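Local coordinates for putative uncharacterized protein (Mycobacterium avium, PDB 2Z6V), which probably transfers a sulfo group from the donor PAPS to an acceptor that remains unidentified, as expected of a sulfotransferase, at residues E53-A56 / L57-E61; L88-H91 / A92-D96; R133-L136 / H137-V141. All coordinates share one frame; numbering follows the deposited sequence.

In the fold
From the N terminus, the chain passes through contact 1 in helix 50-64, contact 2 near the end of helix 70-96, and contact 3, which runs from strand 132-134 into the following loop. Each one closes no more than a single turn of backbone. They run in series, so none nests in or crosses another. Contact 1 faces helix 30-41 and the earlier part of helix 70-96; contact 2 lies farther along helix 70-96, the two centres about 24 Å apart. Contacts 2 and 3 do not touch, but Tyr233 of helix 224-238 bridges them: its side chain touches Val90 and its hydroxyl is hydrogen-bonded to Gln139 O, bringing the helical N-terminal part up to the edge of the parallel sheet.

Contact 1: E53-A56 / L57-E61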
loop_
_atom_site.group_PDB
_atom_site.type_symbol
_atom_site.label_atom_id
_atom_site.label_comp_id
_atom_site.label_asym_id
_atom_site.label_seq_id
_atom_site.Cartn_x
_atom_site.Cartn_y
_atom_site.Cartn_z
ATOM N N GLU A 53 -1.125 -7.153 -19.088
ATOM C CA GLU A 53 -0.465 -5.946 -19.569
ATOM C C GLU A 53 0.652 -5.430 -18.657
ATOM O O GLU A 53 1.764 -5.180 -19.127
ATOM C CB GLU A 53 -1.489 -4.840 -19.841
ATOM C CG GLU A 53 -0.851 -3.582 -20.396
ATOM C CD GLU A 53 -1.848 -2.602 -20.979
ATOM O OE1 GLU A 53 -3.012 -2.563 -20.513
ATOM O OE2 GLU A 53 -1.452 -1.853 -21.900
ATOM N N GLY A 54 0.360 -5.282 -17.365
ATOM C CA GLY A 54 1.355 -4.798 -16.425
ATOM C C GLY A 54 2.515 -5.757 -16.204
ATOM O O GLY A 54 3.683 -5.338 -16.166
ATOM N N LEU A 55 2.212 -7.047 -16.051
ATOM C CA LEU A 55 3.264 -8.035 -15.840
ATOM C C LEU A 55 4.218 -8.056 -17.038
ATOM O O LEU A 55 5.432 -8.207 -16.868
ATOM C CB LEU A 55 2.664 -9.428 -15.618
ATOM C CG LEU A 55 3.664 -10.574 -15.387
ATOM C CD1 LEU A 55 4.561 -10.273 -14.187
ATOM C CD2 LEU A 55 2.911 -11.872 -15.169
ATOM N N ALA A 56 3.676 -7.888 -18.246
ATOM C CA ALA A 56 4.509 -7.892 -19.451
ATOM C C ALA A 56 5.530 -6.747 -19.438
ATOM O O ALA A 56 6.656 -6.911 -19.908
ATOM C CB ALA A 56 3.638 -7.809 -20.698
ATOM N N LEU A 57 5.135 -5.595 -18.902
ATOM C CA LEU A 57 6.029 -4.446 -18.806
ATOM C C LEU A 57 7.158 -4.748 -17.826
ATOM O O LEU A 57 8.327 -4.460 -18.088
ATOM C CB LEU A 57 5.269 -3.221 -18.310
ATOM C CG LEU A 57 4.342 -2.529 -19.302
ATOM C CD1 LEU A 57 3.628 -1.371 -18.614
ATOM C CD2 LEU A 57 5.163 -2.025 -20.491
ATOM N N ILE A 58 6.791 -5.323 -16.686
ATOM C CA ILE A 58 7.755 -5.670 -15.649
ATOM C C ILE A 58 8.762 -6.686 -16.183
ATOM O O ILE A 58 9.972 -6.490 -16.073
ATOM C CB ILE A 58 7.032 -6.262 -14.397
ATOM C CG1 ILE A 58 6.133 -5.194 -13.772
ATOM C CG2 ILE A 58 8.046 -6.769 -13.379
ATOM C CD1 ILE A 58 5.207 -5.713 -12.683
ATOM N N VAL A 59 8.249 -7.768 -16.760
ATOM C CA VAL A 59 9.083 -8.837 -17.304
ATOM C C VAL A 59 10.022 -8.357 -18.403
ATOM O O VAL A 59 11.199 -8.719 -18.431
ATOM C CB VAL A 59 8.215 -9.977 -17.862
ATOM C CG1 VAL A 59 9.087 -11.021 -18.528
ATOM C CG2 VAL A 59 7.404 -10.594 -16.735
ATOM N N ASP A 60 9.497 -7.543 -19.309
ATOM C CA ASP A 60 10.299 -7.026 -20.400
ATOM C C ASP A 60 11.509 -6.266 -19.878
ATOM O O ASP A 60 12.592 -6.323 -20.464
ATOM C CB ASP A 60 9.469 -6.097 -21.277
ATOM C CG ASP A 60 10.259 -5.560 -22.446
ATOM O OD1 ASP A 60 10.713 -6.384 -23.269
ATOM O OD2 ASP A 60 10.434 -4.325 -22.535
ATOM N N GLU A 61 11.319 -5.558 -18.769
ATOM C CA GLU A 61 12.393 -4.774 -18.186
ATOM C C GLU A 61 13.407 -5.602 -17.404
ATOM O O GLU A 61 14.608 -5.369 -17.525
ATOM C CB GLU A 61 11.822 -3.671 -17.294
ATOM C CG GLU A 61 12.791 -2.517 -17.093
ATOM C CD GLU A 61 12.137 -1.292 -16.484
ATOM O OE1 GLU A 61 10.951 -1.044 -16.788
ATOM O OE2 GLU A 61 12.811 -0.567 -15.718
#
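Leu55 and Val59, one helical turn apart, meet through their methyl groups, Leu55 CD1 lying 3.8 Å from Val59 CG2. Val59 turns CG2 to the side of its backbone N, back toward the preceding turn, while its other methyl, CG1, stands anti to that N (chi1 175°). Beneath the apolar pair, Val59 N donates to Leu55 O at 2.9 Å, almost straight at 174°. Ile58 CB sits 3.5 Å from Leu55 O; Ile58 CG1 then swings beside its own backbone N and passes 3.4 Å from Gly54 O, and Ile58 CD1, at the end of an extended chain, is still only 3.8 Å from Gly54 O. The same carbonyl takes the N-H of Ile58, so the carbon chain lies along the turn that its own amide closes. All this is alpha-helix in the middle of helix 50-64, with i to i+4 bonds from Ile58, Val59 and Asp60, the one before them, from Leu57 N to Glu53 O, being weak. Both flanks touch helix 70-96. Leu55 and Val59 both meet Val33 of helix 30-41, Leu55 also Ala80 and Val59 also Leu77, while Ile58 reaches Val76, with Trp204 and Tyr213 beside it. Farther round, Asp60 N donates to Ala56 O at 3.0 Å, and the carboxylate of Asp60 leads away from the turn to a salt bridge with Arg212 through OD2.

Contact 2: L88-H91 / A92-D96; sequences LQVH and AYIQD
Four successive i to i+4 bonds tie Leu88-His91 to Ala92-Asp96, from Ala92 N to Leu88 O through Gln95 N to His91 O. On this frame His91 and Gln95 pair along one side. The imidazole leaves the backbone with CG anti to N (chi1 177°), next to the carbonyl carbon, which carries the ring along the helix over the following turn. There Gln95 CG comes over one face of the His91 ring, 4.0 Å from the centroid, as a CH-pi contact; CE1 of His91 is the ring atom nearest to it, 3.6 Å from Gln95 CG. Gln95 bends at its second torsion (-46°), which carries the amide out past the NE2 side, above the ring plane and nearly parallel to it, 18° apart. Gln95 CD is thereby 3.8 Å from His91 NE2. A quarter-turn round the helix, apolar packing takes over: Val90 CG1 meets Ile94 CD1 at 3.9 Å, and Ile94 CG1 runs 3.2 Å from Val90 O, the carbonyl that also accepts the Ile94 N-H. That side is buried against helix 224-238, where Val90 touches Tyr229 and Tyr233 and Ile94 touches Val236. Such i to i+4 pairing, a CH-pi contact on one flank and aliphatic packing on another, makes up the last turns of helix 70-96, which also lean on helix 30-41 through Leu88.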
loop_
_atom_site.group_PDB
_atom_site.type_symbol
_atom_site.label_atom_id
_atom_site.label_comp_id
_atom_site.label_asym_id
_atom_site.label_seq_id
_atom_site.Cartn_x
_atom_site.Cartn_y
_atom_site.Cartn_z
ATOM N N LEU A 88 -4.629 -16.427 -8.745
ATOM C CA LEU A 88 -5.164 -17.727 -9.147
ATOM C C LEU A 88 -5.918 -18.394 -8.008
ATOM O O LEU A 88 -6.977 -18.989 -8.216
ATOM C CB LEU A 88 -4.032 -18.652 -9.606
ATOM C CG LEU A 88 -3.383 -18.287 -10.942
ATOM C CD1 LEU A 88 -2.187 -19.179 -11.208
ATOM C CD2 LEU A 88 -4.419 -18.419 -12.043
ATOM N N GLN A 89 -5.364 -18.295 -6.803
ATOM C CA GLN A 89 -5.982 -18.893 -5.626
ATOM C C GLN A 89 -7.323 -18.249 -5.276
ATOM O O GLN A 89 -8.274 -18.941 -4.916
ATOM C CB GLN A 89 -5.026 -18.805 -4.430
ATOM C CG GLN A 89 -3.772 -19.640 -4.591
ATOM C CD GLN A 89 -2.945 -19.719 -3.321
ATOM O OE1 GLN A 89 -3.435 -20.128 -2.271
ATOM N NE2 GLN A 89 -1.678 -19.333 -3.415
ATOM N N VAL A 90 -7.401 -16.926 -5.394
ATOM C CA VAL A 90 -8.636 -16.220 -5.076
ATOM C C VAL A 90 -9.733 -16.516 -6.096
ATOM O O VAL A 90 -10.916 -16.558 -5.754
ATOM C CB VAL A 90 -8.407 -14.687 -5.008
ATOM C CG1 VAL A 90 -9.741 -13.960 -4.814
ATOM C CG2 VAL A 90 -7.456 -14.358 -3.863
ATOM N N HIS A 91 -9.338 -16.728 -7.347
ATOM C CA HIS A 91 -10.306 -17.017 -8.390
ATOM C C HIS A 91 -10.908 -18.401 -8.217
ATOM O O HIS A 91 -12.111 -18.591 -8.408
ATOM C CB HIS A 91 -9.671 -16.904 -9.772
ATOM C CG HIS A 91 -10.603 -17.272 -10.881
ATOM N ND1 HIS A 91 -10.619 -18.526 -11.455
ATOM C CD2 HIS A 91 -11.622 -16.584 -11.449
ATOM C CE1 HIS A 91 -11.611 -18.595 -12.325
ATOM N NE2 HIS A 91 -12.235 -17.431 -12.339
ATOM N N ALA A 92 -10.074 -19.370 -7.857
ATOM C CA ALA A 92 -10.557 -20.737 -7.665
ATOM C C ALA A 92 -11.543 -20.767 -6.503
ATOM O O ALA A 92 -12.574 -21.445 -6.561
ATOM C CB ALA A 92 -9.388 -21.683 -7.392
ATOM N N TYR A 93 -11.226 -20.013 -5.453
ATOM C CA TYR A 93 -12.080 -19.961 -4.280
ATOM C C TYR A 93 -13.442 -19.343 -4.598
ATOM O O TYR A 93 -14.486 -19.896 -4.238
ATOM C CB TYR A 93 -11.413 -19.157 -3.164
ATOM C CG TYR A 93 -12.108 -19.323 -1.837
ATOM C CD1 TYR A 93 -11.943 -20.488 -1.086
ATOM C CD2 TYR A 93 -12.972 -18.337 -1.353
ATOM C CE1 TYR A 93 -12.617 -20.670 0.116
ATOM C CE2 TYR A 93 -13.657 -18.508 -0.150
ATOM C CZ TYR A 93 -13.473 -19.676 0.581
ATOM O OH TYR A 93 -14.127 -19.849 1.776
ATOM N N ILE A 94 -13.433 -18.195 -5.265
ATOM C CA ILE A 94 -14.688 -17.535 -5.604
ATOM C C ILE A 94 -15.578 -18.441 -6.450
ATOM O O ILE A 94 -16.791 -18.499 -6.225
ATOM C CB ILE A 94 -14.445 -16.197 -6.330
ATOM C CG1 ILE A 94 -13.799 -15.205 -5.360
ATOM C CG2 ILE A 94 -15.759 -15.626 -6.832
ATOM C CD1 ILE A 94 -13.478 -13.864 -5.977
ATOM N N GLN A 95 -14.986 -19.151 -7.412
ATOM C CA GLN A 95 -15.767 -20.060 -8.238
ATOM C C GLN A 95 -16.471 -21.086 -7.345
ATOM O O GLN A 95 -17.628 -21.417 -7.580
ATOM C CB GLN A 95 -14.884 -20.779 -9.259
ATOM C CG GLN A 95 -14.333 -19.890 -10.366
ATOM C CD GLN A 95 -15.396 -18.979 -10.974
ATOM O OE1 GLN A 95 -15.749 -17.946 -10.396
ATOM N NE2 GLN A 95 -15.922 -19.366 -12.138
ATOM N N ASP A 96 -15.785 -21.581 -6.317
ATOM C CA ASP A 96 -16.392 -22.554 -5.404
ATOM C C ASP A 96 -17.311 -21.905 -4.372
ATOM O O ASP A 96 -18.033 -22.609 -3.667
ATOM C CB ASP A 96 -15.331 -23.358 -4.635
ATOM C CG ASP A 96 -14.572 -24.332 -5.513
ATOM O OD1 ASP A 96 -15.169 -24.884 -6.464
ATOM O OD2 ASP A 96 -13.377 -24.562 -5.236
#

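Contact 3: R133-L136 / H137-V141; sequences RSLL and HWQCV
Directly after strand 132-134, the outermost strand on one side of the parallel sheet, Leu136 and Gln139 clasp each other across a tight 3-10 turn that starts the loop leading to helix 156-166. Gln139 N donates to Leu136 O at 2.9 Å, with the donor lying above the carbonyl plane and the N-H bent to 141°. In return the Gln139 side chain, extended beyond CG, comes back along the preceding backbone until OE1 receives the Leu136 N-H at 3.0 Å; that bond is nearly straight, 173°. Gln139 therefore holds both backbone polar atoms of Leu136, one with its own N and one with its amide oxygen. The other end of the amide, NE2, makes a weak bond to a water that donates to Ser134 O at 2.8 Å, linking the same side chain to Ser134. Trp138 takes the crowded first torsion, with CG between N and the carbonyl carbon (77°). Its indole lies with one face against Gln139 CG, 3.8 Å above the ring centre, while Trp138 CD1 touches Leu136 CB at 3.9 Å; the indole N-H itself is taken up by Leu152 O. On another side of the turn, Leu135 CD2 packs 3.8 Å from Cys140 SG. A 3-10 turn braced by a reciprocal side-chain-to-backbone bond thus follows an edge strand of the P-loop NTPase-like alpha/beta sheet (order 2-3-1-4-5) of sulfotransferases.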
loop_
_atom_site.group_PDB
_atom_site.type_symbol
_atom_site.label_atom_id
_atom_site.label_comp_id
_atom_site.label_asym_id
_atom_site.label_seq_id
_atom_site.Cartn_x
_atom_site.Cartn_y
_atom_site.Cartn_z
ATOM N N ARG A 133 -12.837 -4.350 10.421
ATOM C CA ARG A 133 -11.895 -5.307 9.853
ATOM C C ARG A 133 -10.795 -4.533 9.156
ATOM O O ARG A 133 -11.037 -3.461 8.595
ATOM C CB ARG A 133 -12.562 -6.231 8.825
ATOM C CG ARG A 133 -13.492 -7.294 9.401
ATOM C CD ARG A 133 -12.785 -8.272 10.345
ATOM N NE ARG A 133 -13.409 -8.212 11.664
ATOM C CZ ARG A 133 -12.774 -7.877 12.783
ATOM N NH1 ARG A 133 -11.479 -7.581 12.761
ATOM N NH2 ARG A 133 -13.440 -7.804 13.924
ATOM N N SER A 134 -9.584 -5.078 9.203
ATOM C CA SER A 134 -8.432 -4.470 8.556
ATOM C C SER A 134 -7.773 -5.538 7.689
ATOM O O SER A 134 -7.956 -6.728 7.924
ATOM C CB SER A 134 -7.439 -3.964 9.604
ATOM O OG SER A 134 -7.977 -2.886 10.353
ATOM N N LEU A 135 -7.031 -5.114 6.672
ATOM C CA LEU A 135 -6.329 -6.040 5.791
ATOM C C LEU A 135 -5.003 -6.336 6.479
ATOM O O LEU A 135 -4.180 -5.443 6.671
ATOM C CB LEU A 135 -6.077 -5.394 4.423
ATOM C CG LEU A 135 -5.362 -6.189 3.319
ATOM C CD1 LEU A 135 -6.240 -7.323 2.835
ATOM C CD2 LEU A 135 -5.023 -5.260 2.152
ATOM N N LEU A 136 -4.800 -7.584 6.868
ATOM C CA LEU A 136 -3.565 -7.951 7.540
ATOM C C LEU A 136 -2.570 -8.466 6.520
ATOM O O LEU A 136 -2.949 -9.082 5.525
ATOM C CB LEU A 136 -3.856 -9.008 8.605
ATOM C CG LEU A 136 -5.037 -8.603 9.496
ATOM C CD1 LEU A 136 -5.260 -9.667 10.550
ATOM C CD2 LEU A 136 -4.772 -7.236 10.144
ATOM N N HIS A 137 -1.292 -8.206 6.763
ATOM C CA HIS A 137 -0.259 -8.637 5.840
ATOM C C HIS A 137 -0.290 -10.121 5.456
ATOM O O HIS A 137 -0.061 -10.457 4.285
ATOM C CB HIS A 137 1.130 -8.286 6.371
ATOM C CG HIS A 137 2.228 -8.614 5.409
ATOM N ND1 HIS A 137 2.325 -8.019 4.165
ATOM C CD2 HIS A 137 3.220 -9.536 5.465
ATOM C CE1 HIS A 137 3.324 -8.568 3.497
ATOM N NE2 HIS A 137 3.883 -9.491 4.263
ATOM N N TRP A 138 -0.575 -11.014 6.405
ATOM C CA TRP A 138 -0.590 -12.424 6.054
ATOM C C TRP A 138 -1.688 -12.760 5.055
ATOM O O TRP A 138 -1.593 -13.755 4.339
ATOM C CB TRP A 138 -0.704 -13.323 7.292
ATOM C CG TRP A 138 -2.061 -13.454 7.933
ATOM C CD1 TRP A 138 -2.563 -12.707 8.970
ATOM C CD2 TRP A 138 -3.049 -14.453 7.646
ATOM N NE1 TRP A 138 -3.794 -13.191 9.348
ATOM C CE2 TRP A 138 -4.116 -14.260 8.554
ATOM C CE3 TRP A 138 -3.136 -15.494 6.712
ATOM C CZ2 TRP A 138 -5.256 -15.075 8.558
ATOM C CZ3 TRP A 138 -4.275 -16.309 6.714
ATOM C CH2 TRP A 138 -5.318 -16.093 7.633
ATOM N N GLN A 139 -2.720 -11.922 4.993
ATOM C CA GLN A 139 -3.817 -12.151 4.059
ATOM C C GLN A 139 -3.420 -11.714 2.654
ATOM O O GLN A 139 -4.155 -11.936 1.687
ATOM C CB GLN A 139 -5.077 -11.414 4.517
ATOM C CG GLN A 139 -5.544 -11.865 5.885
ATOM C CD GLN A 139 -6.703 -11.053 6.392
ATOM O OE1 GLN A 139 -6.708 -9.820 6.280
ATOM N NE2 GLN A 139 -7.698 -11.731 6.962
ATOM N N CYS A 140 -2.251 -11.092 2.546
ATOM C CA CYS A 140 -1.747 -10.670 1.253
ATOM C C CYS A 140 -0.653 -11.631 0.792
ATOM O O CYS A 140 -0.046 -11.442 -0.260
ATOM C CB CYS A 140 -1.222 -9.243 1.335
ATOM S SG CYS A 140 -2.552 -8.040 1.526
ATOM N N VAL A 141 -0.414 -12.665 1.591
ATOM C CA VAL A 141 0.567 -13.688 1.275
ATOM C C VAL A 141 -0.178 -15.007 1.039
ATOM O O VAL A 141 0.025 -15.674 0.024
ATOM C CB VAL A 141 1.588 -13.864 2.428
ATOM C CG1 VAL A 141 2.490 -15.077 2.169
ATOM C CG2 VAL A 141 2.428 -12.609 2.552
HETATM O O HOH W 1 -9.340 -9.115 8.493
#